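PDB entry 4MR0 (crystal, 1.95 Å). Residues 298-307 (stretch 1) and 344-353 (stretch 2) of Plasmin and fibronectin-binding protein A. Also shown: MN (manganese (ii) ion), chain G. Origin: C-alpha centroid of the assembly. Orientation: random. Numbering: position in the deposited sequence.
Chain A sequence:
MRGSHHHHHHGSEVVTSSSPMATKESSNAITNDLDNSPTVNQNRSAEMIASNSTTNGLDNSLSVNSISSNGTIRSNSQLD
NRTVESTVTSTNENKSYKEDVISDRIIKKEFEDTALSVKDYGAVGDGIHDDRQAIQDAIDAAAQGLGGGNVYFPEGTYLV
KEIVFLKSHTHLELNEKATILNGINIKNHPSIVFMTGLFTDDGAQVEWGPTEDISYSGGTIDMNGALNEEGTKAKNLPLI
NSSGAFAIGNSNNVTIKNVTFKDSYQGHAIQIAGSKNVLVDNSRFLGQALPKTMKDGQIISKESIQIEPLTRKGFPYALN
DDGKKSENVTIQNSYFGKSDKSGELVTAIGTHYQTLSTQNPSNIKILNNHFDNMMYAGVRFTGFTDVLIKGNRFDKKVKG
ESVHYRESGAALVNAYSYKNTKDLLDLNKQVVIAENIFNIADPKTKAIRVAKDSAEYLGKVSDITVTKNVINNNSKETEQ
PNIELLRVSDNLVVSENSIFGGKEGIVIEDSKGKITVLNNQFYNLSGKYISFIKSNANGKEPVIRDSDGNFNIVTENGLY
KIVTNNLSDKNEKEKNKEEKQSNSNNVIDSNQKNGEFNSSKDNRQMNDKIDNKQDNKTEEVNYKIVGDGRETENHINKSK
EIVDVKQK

Stretch 1 298-307: QIISKESIQI
Stretch 2, residues 344-353: ELVTAIGTHY

The strongest polar link joins two side chains: His352 ND1 donates to Glu303 OE2 at 2.7 Å, nearly straight at 168°. Glu303 reaches it with chi1 m and chi2 near 91°, bending its carboxylate past Gly350 to meet the imidazole at its edge. His352 is set by chi1 p and chi2 near -84°, its CA-to-CB bond pointing toward the first stretch. Ser301, chi1 p, lays its CB over one face of that ring, 3.8 Å from CB to the His352 ring centroid and only 9° off the normal, so the imidazole is met at its edge by the carboxylate and over one face by the Ser301 CB. Ser301 is itself held by its OG, which donates to Gln298 O at 2.6 Å.

The backbones run parallel, with Glu303 beside Thr347, Ile305 beside Ile349 and Gln306 beside Gly350; the last two pairs have CA-CA distances of 4.8 and 5.1 Å. Four hydrogen bonds hold this register. Ser304 N donates to Thr347 O at 2.9 Å and Ile305 N to Ala348 O at 2.9 Å, the second more bent, at 138°. Beyond the corner, Gly350 N donates to Ile305 O at 3.1 Å, and Ile307 N to Gly350 O at 3.1 Å. Both chains turn together, at Ser304-Ile305 (phi/psi -66/-33, then -130/106) and Ala348-Ile349 (-70/-49, then -142/142), so the pairing carries through the bend.

Gly350, at 149/-155, adopts angles that call for glycine: a CB would jam against the preceding carbonyl O; its 4.0 Å distance to Glu303 CG would be no clash.

Gln306, extended with chi1 and chi2 both t, binds manganese through OE1 at 2.2 Å, the remaining ligands lying elsewhere in the structure; its NE2 lies 3.3 Å from His352 CE1. Before the strand, a type I turn from Ile299 to Lys302 is closed by Lys302 N donating to Ile299 O at 3.1 Å. Ile300 O and Thr347 OG1 lie 4.2 Å apart, and a water links them, its O 2.4 Å from Ile300 O, to which it donates, and 2.5 Å from Thr347 OG1.

Apolar packing completes the contact. Ile305 and Ile349, both m,t, share a face of the sheet, with Ile305 CB 4.2 Å from Ile349 CG1. Ile307, also m,t, brings CD1 to 3.9 Å from Ile349 CG2. At the other end Val346, chi1 t, meets Ile299, with 3.7 Å between the CG2 atoms of Val346 and Ile299.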

# COMPACT_ATOMS: atom_id res chain seq x y z
N GLN A 298 3.74 -9.32 -12.36
CA GLN A 298 3.25 -9.97 -11.16
C GLN A 298 3.82 -9.32 -9.90
O GLN A 298 3.12 -9.12 -8.91
CB GLN A 298 3.63 -11.45 -11.19
CG GLN A 298 3.09 -12.21 -12.40
CD GLN A 298 3.76 -13.56 -12.60
OE1 GLN A 298 4.96 -13.64 -12.90
NE2 GLN A 298 2.99 -14.63 -12.43
N ILE A 299 5.11 -8.98 -9.95
CA ILE A 299 5.79 -8.37 -8.82
C ILE A 299 5.16 -7.09 -8.28
O ILE A 299 4.85 -7.00 -7.10
CB ILE A 299 7.28 -8.09 -9.17
CG1 ILE A 299 8.03 -9.42 -9.31
CG2 ILE A 299 7.92 -7.23 -8.10
CD1 ILE A 299 9.50 -9.25 -9.65
N ILE A 300 4.97 -6.09 -9.15
CA ILE A 300 4.39 -4.82 -8.71
C ILE A 300 2.92 -4.90 -8.31
O ILE A 300 2.36 -3.93 -7.81
CB ILE A 300 4.58 -3.73 -9.78
CG1 ILE A 300 3.81 -4.10 -11.05
CG2 ILE A 300 6.06 -3.56 -10.09
CD1 ILE A 300 3.84 -3.02 -12.13
N SER A 301 2.29 -6.04 -8.52
CA SER A 301 0.89 -6.20 -8.16
C SER A 301 0.78 -6.80 -6.76
O SER A 301 -0.30 -7.21 -6.33
CB SER A 301 0.18 -7.12 -9.16
OG SER A 301 0.65 -8.45 -9.03
N LYS A 302 1.90 -6.86 -6.04
CA LYS A 302 1.89 -7.43 -4.70
C LYS A 302 2.13 -6.44 -3.57
O LYS A 302 3.23 -6.37 -3.01
CB LYS A 302 2.92 -8.57 -4.62
CG LYS A 302 2.54 -9.79 -5.44
CD LYS A 302 1.11 -10.24 -5.12
CE LYS A 302 0.78 -11.57 -5.77
NZ LYS A 302 1.04 -11.56 -7.24
N GLU A 303 1.10 -5.68 -3.23
CA GLU A 303 1.17 -4.69 -2.15
C GLU A 303 1.11 -5.42 -0.81
O GLU A 303 0.34 -6.37 -0.66
CB GLU A 303 -0.00 -3.71 -2.25
CG GLU A 303 -0.14 -2.99 -3.59
CD GLU A 303 -1.04 -3.73 -4.58
OE1 GLU A 303 -1.45 -4.88 -4.29
OE2 GLU A 303 -1.32 -3.16 -5.65
N SER A 304 1.90 -4.98 0.17
CA SER A 304 1.88 -5.62 1.48
C SER A 304 0.54 -5.40 2.17
O SER A 304 0.06 -6.24 2.94
CB SER A 304 3.03 -5.10 2.34
OG SER A 304 4.26 -5.51 1.75
N ILE A 305 -0.06 -4.24 1.92
CA ILE A 305 -1.39 -3.94 2.44
C ILE A 305 -2.19 -3.45 1.24
O ILE A 305 -1.99 -2.34 0.75
CB ILE A 305 -1.38 -2.83 3.51
CG1 ILE A 305 -0.58 -3.29 4.74
CG2 ILE A 305 -2.82 -2.52 3.92
CD1 ILE A 305 -0.50 -2.23 5.84
N GLN A 306 -3.09 -4.30 0.77
CA GLN A 306 -3.93 -3.95 -0.36
C GLN A 306 -5.30 -3.54 0.16
O GLN A 306 -5.87 -4.19 1.03
CB GLN A 306 -4.06 -5.16 -1.31
CG GLN A 306 -4.95 -4.92 -2.52
CD GLN A 306 -5.04 -6.15 -3.41
OE1 GLN A 306 -5.10 -7.27 -2.93
NE2 GLN A 306 -5.04 -5.93 -4.72
N ILE A 307 -5.81 -2.43 -0.37
CA ILE A 307 -7.11 -1.91 0.00
C ILE A 307 -7.86 -1.92 -1.32
O ILE A 307 -7.52 -1.18 -2.25
CB ILE A 307 -6.98 -0.47 0.54
CG1 ILE A 307 -6.04 -0.47 1.75
CG2 ILE A 307 -8.36 0.08 0.92
CD1 ILE A 307 -5.61 0.93 2.19
N GLU A 344 13.34 -6.01 0.81
CA GLU A 344 12.37 -4.95 1.00
C GLU A 344 11.05 -5.21 0.27
O GLU A 344 11.03 -5.84 -0.79
CB GLU A 344 12.96 -3.61 0.54
CG GLU A 344 14.27 -3.22 1.22
CD GLU A 344 15.51 -3.84 0.58
OE1 GLU A 344 15.37 -4.63 -0.38
OE2 GLU A 344 16.63 -3.52 1.03
N LEU A 345 9.95 -4.72 0.83
CA LEU A 345 8.64 -4.88 0.23
C LEU A 345 8.66 -4.17 -1.12
O LEU A 345 9.44 -3.23 -1.31
CB LEU A 345 7.56 -4.25 1.12
CG LEU A 345 7.65 -4.50 2.63
CD1 LEU A 345 6.50 -3.76 3.32
CD2 LEU A 345 7.60 -5.99 2.93
N VAL A 346 7.83 -4.61 -2.06
CA VAL A 346 7.77 -3.98 -3.37
C VAL A 346 6.93 -2.70 -3.28
O VAL A 346 7.39 -1.61 -3.64
CB VAL A 346 7.16 -4.94 -4.42
CG1 VAL A 346 7.04 -4.26 -5.77
CG2 VAL A 346 8.03 -6.19 -4.53
N THR A 347 5.71 -2.85 -2.79
CA THR A 347 4.78 -1.74 -2.63
C THR A 347 4.15 -1.92 -1.25
O THR A 347 3.56 -2.96 -0.97
CB THR A 347 3.67 -1.77 -3.70
OG1 THR A 347 4.24 -1.52 -4.98
CG2 THR A 347 2.61 -0.72 -3.42
N ALA A 348 4.29 -0.93 -0.38
CA ALA A 348 3.73 -1.06 0.96
C ALA A 348 2.21 -1.04 1.02
O ALA A 348 1.60 -1.92 1.63
CB ALA A 348 4.30 0.03 1.88
N ILE A 349 1.60 -0.06 0.36
CA ILE A 349 0.14 0.09 0.42
C ILE A 349 -0.47 0.53 -0.90
O ILE A 349 0.10 1.36 -1.61
CB ILE A 349 -0.25 1.18 1.46
CG1 ILE A 349 0.40 0.89 2.81
CG2 ILE A 349 -1.77 1.25 1.61
CD1 ILE A 349 0.32 2.06 3.79
N GLY A 350 -1.64 -0.02 -1.22
CA GLY A 350 -2.31 0.40 -2.43
C GLY A 350 -3.16 -0.67 -3.08
O GLY A 350 -3.64 -1.59 -2.43
N THR A 351 -3.36 -0.52 -4.38
CA THR A 351 -4.10 -1.50 -5.16
C THR A 351 -3.80 -1.23 -6.63
O THR A 351 -3.27 -0.18 -6.98
CB THR A 351 -5.62 -1.46 -4.87
OG1 THR A 351 -6.21 -2.66 -5.38
CG2 THR A 351 -6.27 -0.25 -5.50
N HIS A 352 -4.16 -2.18 -7.49
CA HIS A 352 -3.84 -2.06 -8.91
C HIS A 352 -4.98 -2.50 -9.82
O HIS A 352 -4.72 -2.90 -10.96
CB HIS A 352 -2.65 -2.97 -9.19
CG HIS A 352 -2.88 -4.37 -8.72
ND1 HIS A 352 -2.65 -4.78 -7.42
CD2 HIS A 352 -3.40 -5.45 -9.36
CE1 HIS A 352 -3.02 -6.04 -7.28
NE2 HIS A 352 -3.47 -6.47 -8.45
N TYR A 353 -6.21 -2.41 -9.36
CA TYR A 353 -7.32 -2.87 -10.18
C TYR A 353 -8.63 -2.15 -9.91
O TYR A 353 -8.96 -1.83 -8.77
CB TYR A 353 -7.50 -4.38 -9.93
CG TYR A 353 -8.67 -5.03 -10.63
CD1 TYR A 353 -8.65 -5.27 -12.00
CD2 TYR A 353 -9.79 -5.45 -9.90
CE1 TYR A 353 -9.72 -5.92 -12.63
CE2 TYR A 353 -10.85 -6.10 -10.52
CZ TYR A 353 -10.81 -6.33 -11.88
OH TYR A 353 -11.86 -6.98 -12.50
MN MN G . -6.76 -8.74 -3.30
O HOH W 1 2.41 -1.79 -6.65